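Local coordinates for protein fructokinase (Xylella fastidiosa Temecula1, PDB 3LJS) that probably phosphorylates fructose at the expense of ATP, as a sugar kinase of the PfkB (ribokinase-like) family, at residues E199-L204 against N213-Q218; L228-D231 against P235-W238; T240-G245 against F285-E290. All coordinates share one frame; numbering follows the deposited sequence.

How the interactions relate
The three contacts follow one another along the chain, at one end of the large mixed sheet of this PfkB-family fold. Interaction 1 pairs two helices lying against strand 226-230; it meets interaction 2 where Leu201 CD2 packs on Val229 CG1 at 4.0 Å, their centres being about 13 Å apart. Interaction 2 is the hairpin of strands 226-230 and 237-240, and it carries Thr230 and Asp231 of the ATP site. The side chain of Leu201 in interaction 1 is about 7 Å from that of Asp231. Interaction 3, about 14 Å from interaction 2 between centres, lies away from the site, where the chain turns into edge strand 244-246; Trp238 O and Gly245 N, 2.9 Å apart, probably hydrogen-bond.

Interaction 1: E199-L204 against N213-Q218; sequences EELDYL and NAVIQQ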
loop_
_atom_site.group_PDB
_atom_site.type_symbol
_atom_site.label_atom_id
_atom_site.label_comp_id
_atom_site.label_asym_id
_atom_site.label_seq_id
_atom_site.Cartn_x
_atom_site.Cartn_y
_atom_site.Cartn_z
ATOM N N GLU B 199 2.339 2.773 29.399
ATOM C CA GLU B 199 2.121 1.421 28.915
ATOM C C GLU B 199 3.433 0.720 28.585
ATOM O O GLU B 199 3.608 -0.459 28.899
ATOM C CB GLU B 199 1.213 1.446 27.682
ATOM C CG GLU B 199 -0.143 2.125 27.909
ATOM C CD GLU B 199 -0.127 3.631 27.642
ATOM O OE1 GLU B 199 0.612 4.369 28.333
ATOM O OE2 GLU B 199 -0.864 4.079 26.734
ATOM N N GLU B 200 4.356 1.441 27.951
ATOM C CA GLU B 200 5.644 0.856 27.598
ATOM C C GLU B 200 6.460 0.573 28.857
ATOM O O GLU B 200 7.201 -0.409 28.920
ATOM C CB GLU B 200 6.400 1.785 26.645
ATOM C CG GLU B 200 5.663 2.000 25.324
ATOM C CD GLU B 200 6.258 3.112 24.483
ATOM O OE1 GLU B 200 6.937 3.989 25.052
ATOM O OE2 GLU B 200 6.034 3.122 23.256
ATOM N N LEU B 201 6.310 1.427 29.866
ATOM C CA LEU B 201 7.022 1.237 31.124
ATOM C C LEU B 201 6.502 -0.052 31.771
ATOM O O LEU B 201 7.275 -0.840 32.318
ATOM C CB LEU B 201 6.787 2.438 32.047
ATOM C CG LEU B 201 7.411 2.425 33.447
ATOM C CD1 LEU B 201 8.906 2.151 33.359
ATOM C CD2 LEU B 201 7.148 3.765 34.130
ATOM N N ASP B 202 5.191 -0.269 31.687
ATOM C CA ASP B 202 4.583 -1.470 32.250
ATOM C C ASP B 202 5.063 -2.690 31.476
ATOM O O ASP B 202 5.407 -3.715 32.064
ATOM C CB ASP B 202 3.055 -1.380 32.189
ATOM C CG ASP B 202 2.501 -0.279 33.073
ATOM O OD1 ASP B 202 3.008 -0.121 34.205
ATOM O OD2 ASP B 202 1.555 0.421 32.644
ATOM N N TYR B 203 5.085 -2.569 30.153
ATOM C CA TYR B 203 5.542 -3.651 29.288
ATOM C C TYR B 203 6.957 -4.057 29.684
ATOM O O TYR B 203 7.246 -5.237 29.882
ATOM C CB TYR B 203 5.537 -3.192 27.825
ATOM C CG TYR B 203 6.289 -4.117 26.892
ATOM C CD1 TYR B 203 5.705 -5.290 26.413
ATOM C CD2 TYR B 203 7.602 -3.837 26.516
ATOM C CE1 TYR B 203 6.413 -6.161 25.585
ATOM C CE2 TYR B 203 8.319 -4.700 25.691
ATOM C CZ TYR B 203 7.720 -5.858 25.231
ATOM O OH TYR B 203 8.435 -6.714 24.428
ATOM N N LEU B 204 7.837 -3.067 29.797
ATOM C CA LEU B 204 9.226 -3.320 30.160
ATOM C C LEU B 204 9.351 -3.944 31.546
ATOM O O LEU B 204 10.195 -4.815 31.770
ATOM C CB LEU B 204 10.029 -2.015 30.089
ATOM C CG LEU B 204 10.176 -1.456 28.669
ATOM C CD1 LEU B 204 10.710 -0.035 28.706
ATOM C CD2 LEU B 204 11.100 -2.369 27.870
ATOM N N ASN B 213 10.139 0.750 38.946
ATOM C CA ASN B 213 11.409 1.134 39.551
ATOM C C ASN B 213 12.554 0.289 39.009
ATOM O O ASN B 213 13.627 0.809 38.700
ATOM C CB ASN B 213 11.351 0.992 41.071
ATOM C CG ASN B 213 12.689 1.284 41.730
ATOM O OD1 ASN B 213 13.186 2.413 41.684
ATOM N ND2 ASN B 213 13.287 0.262 42.334
ATOM N N ALA B 214 12.326 -1.016 38.895
ATOM C CA ALA B 214 13.346 -1.921 38.380
ATOM C C ALA B 214 13.736 -1.516 36.959
ATOM O O ALA B 214 14.903 -1.614 36.575
ATOM C CB ALA B 214 12.832 -3.355 38.392
ATOM N N VAL B 215 12.753 -1.068 36.181
ATOM C CA VAL B 215 13.007 -0.644 34.806
ATOM C C VAL B 215 13.908 0.587 34.803
ATOM O O VAL B 215 14.893 0.648 34.070
ATOM C CB VAL B 215 11.695 -0.294 34.070
ATOM C CG1 VAL B 215 12.012 0.316 32.707
ATOM C CG2 VAL B 215 10.844 -1.546 33.896
ATOM N N ILE B 216 13.565 1.563 35.633
ATOM C CA ILE B 216 14.340 2.793 35.722
ATOM C C ILE B 216 15.770 2.506 36.176
ATOM O O ILE B 216 16.721 3.066 35.629
ATOM C CB ILE B 216 13.662 3.798 36.676
ATOM C CG1 ILE B 216 12.307 4.208 36.089
ATOM C CG2 ILE B 216 14.553 5.016 36.877
ATOM C CD1 ILE B 216 11.485 5.121 36.978
ATOM N N GLN B 217 15.926 1.625 37.161
ATOM C CA GLN B 217 17.261 1.274 37.636
ATOM C C GLN B 217 18.055 0.607 36.520
ATOM O O GLN B 217 19.263 0.803 36.401
ATOM C CB GLN B 217 17.177 0.344 38.848
ATOM C CG GLN B 217 16.628 1.014 40.092
ATOM C CD GLN B 217 17.339 2.320 40.399
ATOM O OE1 GLN B 217 18.571 2.373 40.449
ATOM N NE2 GLN B 217 16.569 3.381 40.609
ATOM N N GLN B 218 17.372 -0.176 35.693
ATOM C CA GLN B 218 18.023 -0.856 34.576
ATOM C C GLN B 218 18.551 0.178 33.576
ATOM O O GLN B 218 19.648 0.035 33.031
ATOM C CB GLN B 218 17.026 -1.783 33.874
ATOM C CG GLN B 218 17.650 -2.663 32.806
ATOM C CD GLN B 218 18.496 -3.768 33.402
ATOM O OE1 GLN B 218 17.975 -4.691 34.037
ATOM N NE2 GLN B 218 19.809 -3.678 33.211
#
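Two consecutive helices of the ribokinase-like alpha/beta fold, 198-207 and 212-220, meet here through Leu201, Leu204 and Val215, in the connection that leads from strand 193-197 to strand 226-230. The contact is small, 173 Å² counted over both sides, and made by van der Waals contacts, with apolar side chains on both sides. Val215 points at the facing helix and spreads its two methyl groups over two leucines one helical turn apart. CG1, anti to the backbone N (chi1 173°), serves both leucines: it meets Leu201 CD1 at 3.7 Å and Leu204 CB at 4.0 Å. CG2 lies mainly against Leu204, touching its carbonyl carbon C as well as CB. A beta-branched residue suits this place, since both its methyls leave from CB, close to the main chain, in helices whose nearest CA atoms, of Leu204 and Val215, are 6.6 Å apart. Leu201 works differently. Its CB does not face helix 212-220, and it is the longer leucine chain, with CG anti to the backbone N (chi1 178°), that carries CD1 across, the two side chains meeting at a slant. Around this trio, Leu201 also rests on Val229 of strand 226-230, while Val215 reaches Trp185 of helix 181-189 and Leu208 in the connecting loop. The leucine at 204 makes its side-chain contact close to the backbone, with its CB 3.9 Å from Val215 CG2.

Interaction 2: L228-D231 against P235-W238; sequences LVTD and PVHW
Val229 and His237 form an antiparallel hydrogen-bonded pair, with Val229 N giving to His237 O at 2.8 Å and His237 N returning the bond to Val229 O at 3.0 Å, both nearly straight at 169° and 168°. Next to them Leu228 and Trp238 make a non-hydrogen-bonded pair, and their side chains share one face of this beta hairpin. Leu228 CD2 touches Trp238 CB at 3.7 Å, whereas the indole swings off, since chi1 of 62° sets CG over the backbone, flanked by N and C. Thr230 and Val236 run alongside each other in the same direction, their CG2 methyls 3.9 Å apart; threonine offers a methyl to the valine and keeps OG1 for a weak hydrogen bond to Leu196 O. On the face of Val229, the His237 ring has Val229 O near its plane at one edge, and its ND1 bonds weakly to Pro235 O. Thr230 ends the first strand and Asp231 begins the loop after it; both bind ATP. Strand 193-197 flanks the hairpin beside 226-230 and strand 244-246 beside 237-240, while helices 262-275 and 289-305 cover Leu228, whose branched apolar chain suits that place, the latter also packing on Trp238.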
loop_
_atom_site.group_PDB
_atom_site.type_symbol
_atom_site.label_atom_id
_atom_site.label_comp_id
_atom_site.label_asym_id
_atom_site.label_seq_id
_atom_site.Cartn_x
_atom_site.Cartn_y
_atom_site.Cartn_z
ATOM N N LEU B 228 11.763 10.342 30.367
ATOM C CA LEU B 228 10.455 10.975 30.353
ATOM C C LEU B 228 9.421 9.865 30.236
ATOM O O LEU B 228 9.553 8.978 29.393
ATOM C CB LEU B 228 10.314 11.908 29.152
ATOM C CG LEU B 228 11.392 12.982 28.988
ATOM C CD1 LEU B 228 11.020 13.864 27.815
ATOM C CD2 LEU B 228 11.515 13.811 30.255
ATOM N N VAL B 229 8.406 9.897 31.091
ATOM C CA VAL B 229 7.343 8.899 31.031
ATOM C C VAL B 229 6.039 9.648 30.802
ATOM O O VAL B 229 5.652 10.488 31.617
ATOM C CB VAL B 229 7.224 8.095 32.340
ATOM C CG1 VAL B 229 6.084 7.084 32.221
ATOM C CG2 VAL B 229 8.535 7.385 32.640
ATOM N N THR B 230 5.374 9.356 29.686
ATOM C CA THR B 230 4.114 10.011 29.353
ATOM C C THR B 230 2.907 9.197 29.813
ATOM O O THR B 230 2.930 7.963 29.824
ATOM C CB THR B 230 3.983 10.249 27.829
ATOM O OG1 THR B 230 4.058 8.997 27.133
ATOM C CG2 THR B 230 5.097 11.161 27.336
ATOM N N ASP B 231 1.856 9.904 30.205
ATOM C CA ASP B 231 0.622 9.279 30.657
ATOM C C ASP B 231 -0.424 9.511 29.577
ATOM O O ASP B 231 -0.440 10.567 28.938
ATOM C CB ASP B 231 0.155 9.912 31.974
ATOM C CG ASP B 231 0.618 9.137 33.201
ATOM O OD1 ASP B 231 1.770 8.650 33.217
ATOM O OD2 ASP B 231 -0.172 9.024 34.162
ATOM N N PRO B 235 -0.118 14.364 32.110
ATOM C CA PRO B 235 1.025 14.747 32.956
ATOM C C PRO B 235 2.301 13.945 32.685
ATOM O O PRO B 235 2.339 12.740 32.923
ATOM C CB PRO B 235 0.502 14.510 34.372
ATOM C CG PRO B 235 -0.977 14.672 34.225
ATOM C CD PRO B 235 -1.251 13.937 32.944
ATOM N N VAL B 236 3.343 14.610 32.199
ATOM C CA VAL B 236 4.598 13.923 31.915
ATOM C C VAL B 236 5.537 13.963 33.119
ATOM O O VAL B 236 5.745 15.015 33.724
ATOM C CB VAL B 236 5.314 14.544 30.695
ATOM C CG1 VAL B 236 6.648 13.853 30.461
ATOM C CG2 VAL B 236 4.431 14.415 29.460
ATOM N N HIS B 237 6.083 12.805 33.472
ATOM C CA HIS B 237 7.010 12.703 34.590
ATOM C C HIS B 237 8.426 12.592 34.047
ATOM O O HIS B 237 8.649 11.953 33.017
ATOM C CB HIS B 237 6.712 11.461 35.435
ATOM C CG HIS B 237 5.375 11.488 36.108
ATOM N ND1 HIS B 237 4.187 11.496 35.408
ATOM C CD2 HIS B 237 5.039 11.506 37.420
ATOM C CE1 HIS B 237 3.177 11.519 36.260
ATOM N NE2 HIS B 237 3.666 11.526 37.488
ATOM N N TRP B 238 9.378 13.219 34.728
ATOM C CA TRP B 238 10.771 13.139 34.308
ATOM C C TRP B 238 11.595 12.556 35.448
ATOM O O TRP B 238 11.255 12.727 36.619
ATOM C CB TRP B 238 11.316 14.517 33.912
ATOM C CG TRP B 238 11.328 15.539 35.017
ATOM C CD1 TRP B 238 10.392 16.506 35.250
ATOM C CD2 TRP B 238 12.338 15.709 36.017
ATOM N NE1 TRP B 238 10.759 17.272 36.332
ATOM C CE2 TRP B 238 11.950 16.801 36.824
ATOM C CE3 TRP B 238 13.535 15.042 36.312
ATOM C CZ2 TRP B 238 12.719 17.245 37.908
ATOM C CZ3 TRP B 238 14.301 15.485 37.392
ATOM C CH2 TRP B 238 13.886 16.575 38.174
#

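Interaction 3: T240-G245 against F285-E290; sequences TRTAGG and FCHDPE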
loop_
_atom_site.group_PDB
_atom_site.type_symbol
_atom_site.label_atom_id
_atom_site.label_comp_id
_atom_site.label_asym_id
_atom_site.label_seq_id
_atom_site.Cartn_x
_atom_site.Cartn_y
_atom_site.Cartn_z
ATOM N N THR B 240 15.899 11.585 36.572
ATOM C CA THR B 240 17.331 11.667 36.295
ATOM C C THR B 240 17.927 10.751 37.348
ATOM O O THR B 240 17.195 10.217 38.183
ATOM C CB THR B 240 17.911 13.087 36.494
ATOM O OG1 THR B 240 17.758 13.480 37.863
ATOM C CG2 THR B 240 17.210 14.082 35.588
ATOM N N ARG B 241 19.239 10.557 37.331
ATOM C CA ARG B 241 19.839 9.681 38.330
ATOM C C ARG B 241 19.858 10.304 39.724
ATOM O O ARG B 241 20.180 9.628 40.694
ATOM C CB ARG B 241 21.262 9.291 37.913
ATOM C CG ARG B 241 21.297 8.561 36.584
ATOM C CD ARG B 241 22.695 8.109 36.194
ATOM N NE ARG B 241 22.668 7.508 34.866
ATOM C CZ ARG B 241 23.596 6.685 34.387
ATOM N NH1 ARG B 241 24.644 6.353 35.135
ATOM N NH2 ARG B 241 23.472 6.194 33.157
ATOM N N THR B 242 19.489 11.578 39.827
ATOM C CA THR B 242 19.500 12.261 41.120
ATOM C C THR B 242 18.143 12.739 41.630
ATOM O O THR B 242 18.010 13.077 42.807
ATOM C CB THR B 242 20.454 13.478 41.093
ATOM O OG1 THR B 242 20.097 14.347 40.011
ATOM C CG2 THR B 242 21.898 13.023 40.919
ATOM N N ALA B 243 17.132 12.772 40.764
ATOM C CA ALA B 243 15.813 13.233 41.191
ATOM C C ALA B 243 14.705 12.897 40.197
ATOM O O ALA B 243 14.935 12.228 39.190
ATOM C CB ALA B 243 15.846 14.739 41.427
ATOM N N GLY B 244 13.503 13.378 40.498
ATOM C CA GLY B 244 12.359 13.154 39.637
ATOM C C GLY B 244 11.334 14.250 39.854
ATOM O O GLY B 244 11.302 14.876 40.920
ATOM N N GLY B 245 10.501 14.499 38.848
ATOM C CA GLY B 245 9.487 15.528 38.986
ATOM C C GLY B 245 8.422 15.461 37.910
ATOM O O GLY B 245 8.280 14.443 37.229
ATOM N N PHE B 285 22.609 19.889 32.849
ATOM C CA PHE B 285 21.175 20.086 32.713
ATOM C C PHE B 285 20.429 19.093 33.610
ATOM O O PHE B 285 19.510 19.465 34.335
ATOM C CB PHE B 285 20.777 19.871 31.252
ATOM C CG PHE B 285 19.298 19.881 31.013
ATOM C CD1 PHE B 285 18.604 21.082 30.890
ATOM C CD2 PHE B 285 18.598 18.683 30.883
ATOM C CE1 PHE B 285 17.232 21.092 30.636
ATOM C CE2 PHE B 285 17.225 18.678 30.629
ATOM C CZ PHE B 285 16.540 19.887 30.505
ATOM N N CYS B 286 20.832 17.827 33.553
ATOM C CA CYS B 286 20.182 16.797 34.347
ATOM C C CYS B 286 20.367 16.973 35.845
ATOM O O CYS B 286 19.649 16.359 36.636
ATOM C CB CYS B 286 20.672 15.420 33.914
ATOM S SG CYS B 286 20.094 14.985 32.266
ATOM N N HIS B 287 21.322 17.812 36.235
ATOM C CA HIS B 287 21.572 18.069 37.649
ATOM C C HIS B 287 20.843 19.333 38.102
ATOM O O HIS B 287 20.940 19.721 39.264
ATOM C CB HIS B 287 23.074 18.238 37.912
ATOM C CG HIS B 287 23.868 16.983 37.716
ATOM N ND1 HIS B 287 25.244 16.981 37.640
ATOM C CD2 HIS B 287 23.482 15.693 37.588
ATOM C CE1 HIS B 287 25.670 15.741 37.471
ATOM N NE2 HIS B 287 24.623 14.940 37.437
ATOM N N ASP B 288 20.096 19.955 37.194
ATOM C CA ASP B 288 19.395 21.195 37.527
ATOM C C ASP B 288 17.892 21.180 37.225
ATOM O O ASP B 288 17.455 21.612 36.161
ATOM C CB ASP B 288 20.078 22.348 36.791
ATOM C CG ASP B 288 19.468 23.687 37.111
ATOM O OD1 ASP B 288 18.779 23.803 38.150
ATOM O OD2 ASP B 288 19.694 24.628 36.322
ATOM N N PRO B 289 17.080 20.703 38.182
ATOM C CA PRO B 289 15.622 20.616 38.048
ATOM C C PRO B 289 14.957 21.892 37.543
ATOM O O PRO B 289 13.935 21.833 36.854
ATOM C CB PRO B 289 15.171 20.242 39.459
ATOM C CG PRO B 289 16.310 19.400 39.947
ATOM C CD PRO B 289 17.508 20.218 39.505
ATOM N N GLU B 290 15.530 23.043 37.885
ATOM C CA GLU B 290 14.982 24.318 37.443
ATOM C C GLU B 290 15.048 24.428 35.912
ATOM O O GLU B 290 14.093 24.872 35.274
ATOM C CB GLU B 290 15.739 25.470 38.116
ATOM C CG GLU B 290 15.267 26.851 37.705
ATOM C CD GLU B 290 15.723 27.940 38.666
ATOM O OE1 GLU B 290 16.946 28.066 38.918
ATOM O OE2 GLU B 290 14.846 28.678 39.170
HETATM O O HOH W 1 18.270 15.912 38.852
#
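Thr240 turns its methyl to Cys286, near the end of helix 281-286, and its hydroxyl to its own hairpin turn and a bridging water. CG2 is nearest the carbonyl O of Cys286 (3.5 Å), and also meets the CB methylene of that residue at 4.1 Å. The cysteine suits this buried place as a small, largely apolar residue; its side chain also packs on Leu226 and Gln225. A chi1 of 62° puts Thr240 OG1 toward the turn amides and CG2 toward Cys286. This OG1 accepts from Thr242 N at 3.2 Å and from Ala243 N at 3.1 Å, an ST turn combined with an ST motif. Thr242 OG1 lies 4.0 Å from the same Cys286 O, while the His287 ring stands obliquely to that hydroxyl. A water bridges the two sides: it donates to Cys286 O at 2.6 Å and hydrogen-bonds to Thr240 OG1 and Thr242 OG1, each at 2.7 Å. Threonine fits position 240 because it offers a methyl to Cys286 and a hydroxyl to the turn amides and the water. The polar link from hairpin turn to helix turn therefore runs through solvent, and the water gives the Cys286 carbonyl a hydrogen bond that neither threonine supplies directly.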